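Local structure of HTH-type transcriptional activator AmpR (Pseudomonas aeruginosa PAO1, 5MMH) at residues P82-C87 with P116-A121; A93-P98 with L102-L107. The protein activates transcription of the beta-lactamase gene ampC, its effector domain, the part described here, recognising muropeptides derived from the cell wall. All coordinates share one frame; numbering follows the deposited sequence.

Contact 1 of 2, residues P82-C87 with P116-A121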
loop_
_atom_site.group_PDB
_atom_site.type_symbol
_atom_site.label_atom_id
_atom_site.label_comp_id
_atom_site.label_asym_id
_atom_site.label_seq_id
_atom_site.Cartn_x
_atom_site.Cartn_y
_atom_site.Cartn_z
ATOM N N PRO A 82 -14.310 -3.828 -11.586
ATOM C CA PRO A 82 -14.799 -5.127 -11.128
ATOM C C PRO A 82 -13.678 -5.902 -10.468
ATOM O O PRO A 82 -12.506 -5.783 -10.835
ATOM C CB PRO A 82 -15.265 -5.821 -12.414
ATOM C CG PRO A 82 -15.281 -4.754 -13.457
ATOM C CD PRO A 82 -14.255 -3.761 -13.055
ATOM N N LEU A 83 -14.058 -6.709 -9.495
ATOM C CA LEU A 83 -13.126 -7.487 -8.695
ATOM C C LEU A 83 -13.018 -8.907 -9.242
ATOM O O LEU A 83 -14.027 -9.519 -9.608
ATOM C CB LEU A 83 -13.588 -7.533 -7.238
ATOM C CG LEU A 83 -13.668 -6.205 -6.493
ATOM C CD1 LEU A 83 -13.990 -6.432 -5.025
ATOM C CD2 LEU A 83 -12.358 -5.451 -6.638
ATOM N N THR A 84 -11.795 -9.434 -9.276
ATOM C CA THR A 84 -11.580 -10.818 -9.669
ATOM C C THR A 84 -10.526 -11.453 -8.766
ATOM O O THR A 84 -9.787 -10.768 -8.055
ATOM C CB THR A 84 -11.162 -10.919 -11.144
ATOM O OG1 THR A 84 -11.515 -12.211 -11.640
ATOM C CG2 THR A 84 -9.651 -10.693 -11.319
ATOM N N VAL A 85 -10.458 -12.781 -8.820
ATOM C CA VAL A 85 -9.468 -13.544 -8.067
ATOM C C VAL A 85 -8.106 -13.417 -8.739
ATOM O O VAL A 85 -7.976 -13.643 -9.948
ATOM C CB VAL A 85 -9.895 -15.015 -7.957
ATOM C CG1 VAL A 85 -8.727 -15.865 -7.544
ATOM C CG2 VAL A 85 -11.047 -15.169 -6.966
ATOM N N LEU A 86 -7.078 -13.059 -7.951
ATOM C CA LEU A 86 -5.715 -12.926 -8.439
ATOM C C LEU A 86 -4.782 -13.660 -7.489
ATOM O O LEU A 86 -4.950 -13.587 -6.268
ATOM C CB LEU A 86 -5.310 -11.451 -8.561
ATOM C CG LEU A 86 -6.124 -10.636 -9.574
ATOM C CD1 LEU A 86 -5.832 -9.160 -9.412
ATOM C CD2 LEU A 86 -5.801 -11.073 -10.992
ATOM N N CYS A 87 -3.796 -14.369 -8.042
ATOM C CA CYS A 87 -2.902 -15.177 -7.217
ATOM C C CYS A 87 -1.605 -15.436 -7.965
ATOM O O CYS A 87 -1.468 -15.107 -9.145
ATOM C CB CYS A 87 -3.558 -16.494 -6.813
ATOM S SG CYS A 87 -4.053 -17.529 -8.206
ATOM N N PRO A 116 -18.150 -12.959 -0.379
ATOM C CA PRO A 116 -19.463 -13.578 -0.623
ATOM C C PRO A 116 -20.103 -13.096 -1.912
ATOM O O PRO A 116 -20.694 -13.903 -2.638
ATOM C CB PRO A 116 -20.286 -13.193 0.618
ATOM C CG PRO A 116 -19.510 -12.154 1.321
ATOM C CD PRO A 116 -18.073 -12.369 0.968
ATOM N N LEU A 117 -19.970 -11.814 -2.247
ATOM C CA LEU A 117 -20.528 -11.336 -3.512
ATOM C C LEU A 117 -19.892 -12.041 -4.693
ATOM O O LEU A 117 -20.586 -12.419 -5.642
ATOM C CB LEU A 117 -20.352 -9.826 -3.641
ATOM C CG LEU A 117 -21.459 -9.013 -2.963
ATOM C CD1 LEU A 117 -21.187 -7.521 -3.037
ATOM C CD2 LEU A 117 -22.798 -9.348 -3.602
ATOM N N TRP A 118 -18.573 -12.253 -4.643
ATOM C CA TRP A 118 -17.901 -12.886 -5.769
ATOM C C TRP A 118 -18.276 -14.355 -5.886
ATOM O O TRP A 118 -18.471 -14.856 -7.000
ATOM C CB TRP A 118 -16.393 -12.749 -5.640
ATOM C CG TRP A 118 -15.650 -13.321 -6.822
ATOM C CD1 TRP A 118 -15.258 -12.645 -7.940
ATOM C CD2 TRP A 118 -15.195 -14.672 -6.991
ATOM N NE1 TRP A 118 -14.590 -13.483 -8.793
ATOM C CE2 TRP A 118 -14.535 -14.734 -8.235
ATOM C CE3 TRP A 118 -15.271 -15.832 -6.208
ATOM C CZ2 TRP A 118 -13.968 -15.913 -8.724
ATOM C CZ3 TRP A 118 -14.704 -17.009 -6.697
ATOM C CH2 TRP A 118 -14.060 -17.037 -7.935
ATOM N N PHE A 119 -18.344 -15.068 -4.757
ATOM C CA PHE A 119 -18.750 -16.469 -4.798
ATOM C C PHE A 119 -20.126 -16.610 -5.445
ATOM O O PHE A 119 -20.335 -17.471 -6.306
ATOM C CB PHE A 119 -18.739 -17.070 -3.388
ATOM C CG PHE A 119 -17.364 -17.500 -2.914
ATOM C CD1 PHE A 119 -16.486 -18.152 -3.771
ATOM C CD2 PHE A 119 -16.945 -17.234 -1.618
ATOM C CE1 PHE A 119 -15.216 -18.538 -3.341
ATOM C CE2 PHE A 119 -15.681 -17.619 -1.175
ATOM C CZ PHE A 119 -14.811 -18.270 -2.036
ATOM N N GLN A 120 -21.070 -15.753 -5.052
ATOM C CA GLN A 120 -22.362 -15.695 -5.724
ATOM C C GLN A 120 -22.188 -15.601 -7.230
ATOM O O GLN A 120 -22.648 -16.465 -7.980
ATOM C CB GLN A 120 -23.146 -14.495 -5.226
ATOM C CG GLN A 120 -23.890 -14.709 -3.959
ATOM C CD GLN A 120 -24.941 -13.648 -3.806
ATOM O OE1 GLN A 120 -25.103 -12.794 -4.690
ATOM N NE2 GLN A 120 -25.668 -13.687 -2.699
ATOM N N ALA A 121 -21.498 -14.557 -7.688
ATOM C CA ALA A 121 -21.279 -14.383 -9.119
ATOM C C ALA A 121 -20.689 -15.631 -9.769
ATOM O O ALA A 121 -20.906 -15.871 -10.961
ATOM C CB ALA A 121 -20.376 -13.177 -9.362
#

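Contact 2 of 2, residues A93-P98 with L102-L107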
loop_
_atom_site.group_PDB
_atom_site.type_symbol
_atom_site.label_atom_id
_atom_site.label_comp_id
_atom_site.label_asym_id
_atom_site.label_seq_id
_atom_site.Cartn_x
_atom_site.Cartn_y
_atom_site.Cartn_z
ATOM N N ALA A 93 -1.929 -22.900 -10.326
ATOM C CA ALA A 93 -1.929 -24.269 -10.834
ATOM C C ALA A 93 -2.817 -25.182 -9.993
ATOM O O ALA A 93 -3.505 -26.061 -10.530
ATOM C CB ALA A 93 -0.499 -24.806 -10.877
ATOM N N GLN A 94 -2.831 -24.975 -8.674
ATOM C CA GLN A 94 -3.561 -25.831 -7.746
ATOM C C GLN A 94 -5.070 -25.612 -7.771
ATOM O O GLN A 94 -5.795 -26.375 -7.122
ATOM C CB GLN A 94 -3.029 -25.611 -6.326
ATOM C CG GLN A 94 -1.551 -25.968 -6.164
ATOM C CD GLN A 94 -0.914 -25.331 -4.939
ATOM O OE1 GLN A 94 -1.346 -25.555 -3.808
ATOM N NE2 GLN A 94 0.129 -24.537 -5.162
ATOM N N LEU A 95 -5.567 -24.606 -8.487
ATOM C CA LEU A 95 -6.995 -24.321 -8.537
ATOM C C LEU A 95 -7.589 -24.859 -9.833
ATOM O O LEU A 95 -7.080 -24.574 -10.923
ATOM C CB LEU A 95 -7.258 -22.817 -8.428
ATOM C CG LEU A 95 -6.994 -22.120 -7.100
ATOM C CD1 LEU A 95 -6.708 -20.667 -7.364
ATOM C CD2 LEU A 95 -8.189 -22.268 -6.160
ATOM N N HIS A 96 -8.664 -25.632 -9.712
ATOM C CA HIS A 96 -9.398 -26.136 -10.866
ATOM C C HIS A 96 -10.816 -25.600 -10.940
ATOM O O HIS A 96 -11.305 -25.302 -12.029
ATOM C CB HIS A 96 -9.427 -27.675 -10.847
ATOM C CG HIS A 96 -8.123 -28.300 -10.453
ATOM N ND1 HIS A 96 -8.034 -29.319 -9.528
ATOM C CD2 HIS A 96 -6.854 -28.044 -10.853
ATOM C CE1 HIS A 96 -6.768 -29.665 -9.377
ATOM N NE2 HIS A 96 -6.030 -28.905 -10.168
ATOM N N SER A 97 -11.485 -25.469 -9.809
ATOM C CA SER A 97 -12.793 -24.849 -9.713
ATOM C C SER A 97 -12.749 -23.820 -8.595
ATOM O O SER A 97 -11.928 -23.925 -7.676
ATOM C CB SER A 97 -13.882 -25.892 -9.424
ATOM O OG SER A 97 -13.735 -26.425 -8.115
ATOM N N PRO A 98 -13.618 -22.803 -8.647
ATOM C CA PRO A 98 -13.702 -21.848 -7.530
ATOM C C PRO A 98 -13.950 -22.503 -6.176
ATOM O O PRO A 98 -13.678 -21.881 -5.144
ATOM C CB PRO A 98 -14.877 -20.953 -7.927
ATOM C CG PRO A 98 -14.868 -20.996 -9.430
ATOM C CD PRO A 98 -14.455 -22.399 -9.789
ATOM N N LEU A 102 -11.506 -22.464 -0.896
ATOM C CA LEU A 102 -11.555 -22.521 0.563
ATOM C C LEU A 102 -10.405 -23.323 1.169
ATOM O O LEU A 102 -10.288 -23.374 2.400
ATOM C CB LEU A 102 -12.904 -23.072 1.034
ATOM C CG LEU A 102 -14.114 -22.139 0.850
ATOM C CD1 LEU A 102 -15.378 -22.794 1.374
ATOM C CD2 LEU A 102 -13.915 -20.774 1.514
ATOM N N GLN A 103 -9.549 -23.925 0.341
ATOM C CA GLN A 103 -8.310 -24.556 0.785
ATOM C C GLN A 103 -7.159 -23.572 0.928
ATOM O O GLN A 103 -6.040 -23.992 1.248
ATOM C CB GLN A 103 -7.879 -25.646 -0.200
ATOM C CG GLN A 103 -8.834 -26.805 -0.341
ATOM C CD GLN A 103 -8.404 -27.736 -1.449
ATOM O OE1 GLN A 103 -7.206 -27.964 -1.646
ATOM N NE2 GLN A 103 -9.372 -28.264 -2.195
ATOM N N HIS A 104 -7.395 -22.295 0.667
ATOM C CA HIS A 104 -6.357 -21.286 0.695
ATOM C C HIS A 104 -6.786 -20.154 1.614
ATOM O O HIS A 104 -7.974 -19.938 1.860
ATOM C CB HIS A 104 -6.069 -20.725 -0.711
ATOM C CG HIS A 104 -5.425 -21.707 -1.642
ATOM N ND1 HIS A 104 -6.142 -22.651 -2.347
ATOM C CD2 HIS A 104 -4.125 -21.893 -1.977
ATOM C CE1 HIS A 104 -5.312 -23.378 -3.073
ATOM N NE2 HIS A 104 -4.084 -22.938 -2.868
ATOM N N THR A 105 -5.797 -19.439 2.127
ATOM C CA THR A 105 -6.071 -18.178 2.781
ATOM C C THR A 105 -6.694 -17.219 1.794
ATOM O O THR A 105 -6.146 -16.981 0.713
ATOM C CB THR A 105 -4.795 -17.576 3.332
ATOM O OG1 THR A 105 -4.104 -18.579 4.067
ATOM C CG2 THR A 105 -5.118 -16.374 4.207
ATOM N N LEU A 106 -7.836 -16.669 2.172
ATOM C CA LEU A 106 -8.549 -15.701 1.354
ATOM C C LEU A 106 -8.122 -14.320 1.824
ATOM O O LEU A 106 -8.498 -13.893 2.916
ATOM C CB LEU A 106 -10.060 -15.893 1.481
ATOM C CG LEU A 106 -10.579 -17.285 1.104
ATOM C CD1 LEU A 106 -12.096 -17.313 1.056
ATOM C CD2 LEU A 106 -9.971 -17.753 -0.223
ATOM N N LEU A 107 -7.329 -13.626 1.012
ATOM C CA LEU A 107 -6.931 -12.263 1.344
ATOM C C LEU A 107 -8.084 -11.316 1.042
ATOM O O LEU A 107 -8.716 -11.410 -0.012
ATOM C CB LEU A 107 -5.697 -11.871 0.538
ATOM C CG LEU A 107 -4.549 -12.885 0.509
ATOM C CD1 LEU A 107 -3.551 -12.492 -0.553
ATOM C CD2 LEU A 107 -3.850 -13.012 1.916
#

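Contact 1 of 2, residues P82-C87 with P116-A121
Val85 and Trp118 make a buried CH-pi contact where helix 114-121 packs across the end of strand 73-86 in the LysR-type effector-binding domain. The axes of strand 83-86 and helix 116-121 run at 90° to each other, 9.6 Å apart, and the indole lies between them. Trp118 carries its CG anti to the backbone N (chi1 -177°), which throws the ring off the helix toward the strand. Val85 meets it with one branch: CG2 sits over a face of the six-membered ring, 3.7 Å from the ring centroid and 19° off the normal, and comes as close as 3.5 Å to Trp118 CZ2. Farther along the indole, Leu83 O lies near the ring plane at the pyrrole edge, 3.8 Å from Trp118 CD1. The CB of Thr84 points away from the helix, which leaves its CA 4.1 Å from Trp118 NE1. Both Trp118 NE1 and Thr84 OG1 hydrogen-bond to Thr175 O, and Leu154 of the neighbouring strand 153-156 also touches the indole. No hydrogen bond links the two segments directly; they adhere through apolar and CH-pi contact, while a shared backbone carbonyl from a third segment satisfies the buried indole N-H and threonine hydroxyl.

Contact 2 of 2, residues A93-P98 with L102-L107
His104 reaches back from the chain leading into strand 106-109 to meet Gln94 and Leu95, which follow helix 89-93. The two pieces are separated by three residues, so the contact closes a local loop at the periphery of the effector-binding domain, its centre about 22 Å from the centre of the chain. The buried part is the one around Leu95. This leucine extends its side chain so that CD2 stands 4.3 Å from His104 ND1, an oblique approach that belongs to neither the face nor the edge of the imidazole. Its tighter packing comes from Asp100 and Leu101 of the intervening residues, which help to keep the side chain buried.

The outer part is exposed and loose. The amide oxygen OE1 of Gln94 lies near the plane of the imidazole at its edge, 3.9 Å from His104 NE2, too far for a hydrogen bond. The amide and ring planes are turned 51° apart. The CB of Gln94 points toward 102-107, and chi1 of -62° with an extended chain beyond CG carries the amide to the imidazole edge. Its amide nitrogen NE2 is instead hydrogen-bonded to Glu90 O of helix 89-93. Nearby, Asp100 OD1 accepts a hydrogen bond from His96 N, a polar tie within the loop itself. Between the two segments, then, there is loose contact without a direct hydrogen bond: the leucine supplies the buried side, the exposed glutamine lies beside the ring edge, and the hydrogen bonds nearby, to Glu90 O and Asp100 OD1, lie within the chain before His104.

How the contacts relate
Contact 1 is wholly buried, whereas contact 2 is only partly so and lies farther from the chain's centre. The first joins a strand of the large mixed sheet to a helix distant in sequence; the second joins neighbouring pieces of the loop ahead of strand 106-109 and is nested inside the chain span that contact 1 closes. They meet directly: Pro98 CB packs on Trp118 CH2 at 4.0 Å, and Phe119 CZ lies 4.2 Å from Leu106 CD1, so helix 114-121 bridges both sites. Neither has a hydrogen bond across its segments, but the buried contact has a methyl over an indole face, while the outer one has an imidazole only loosely approached by an amide and a leucine.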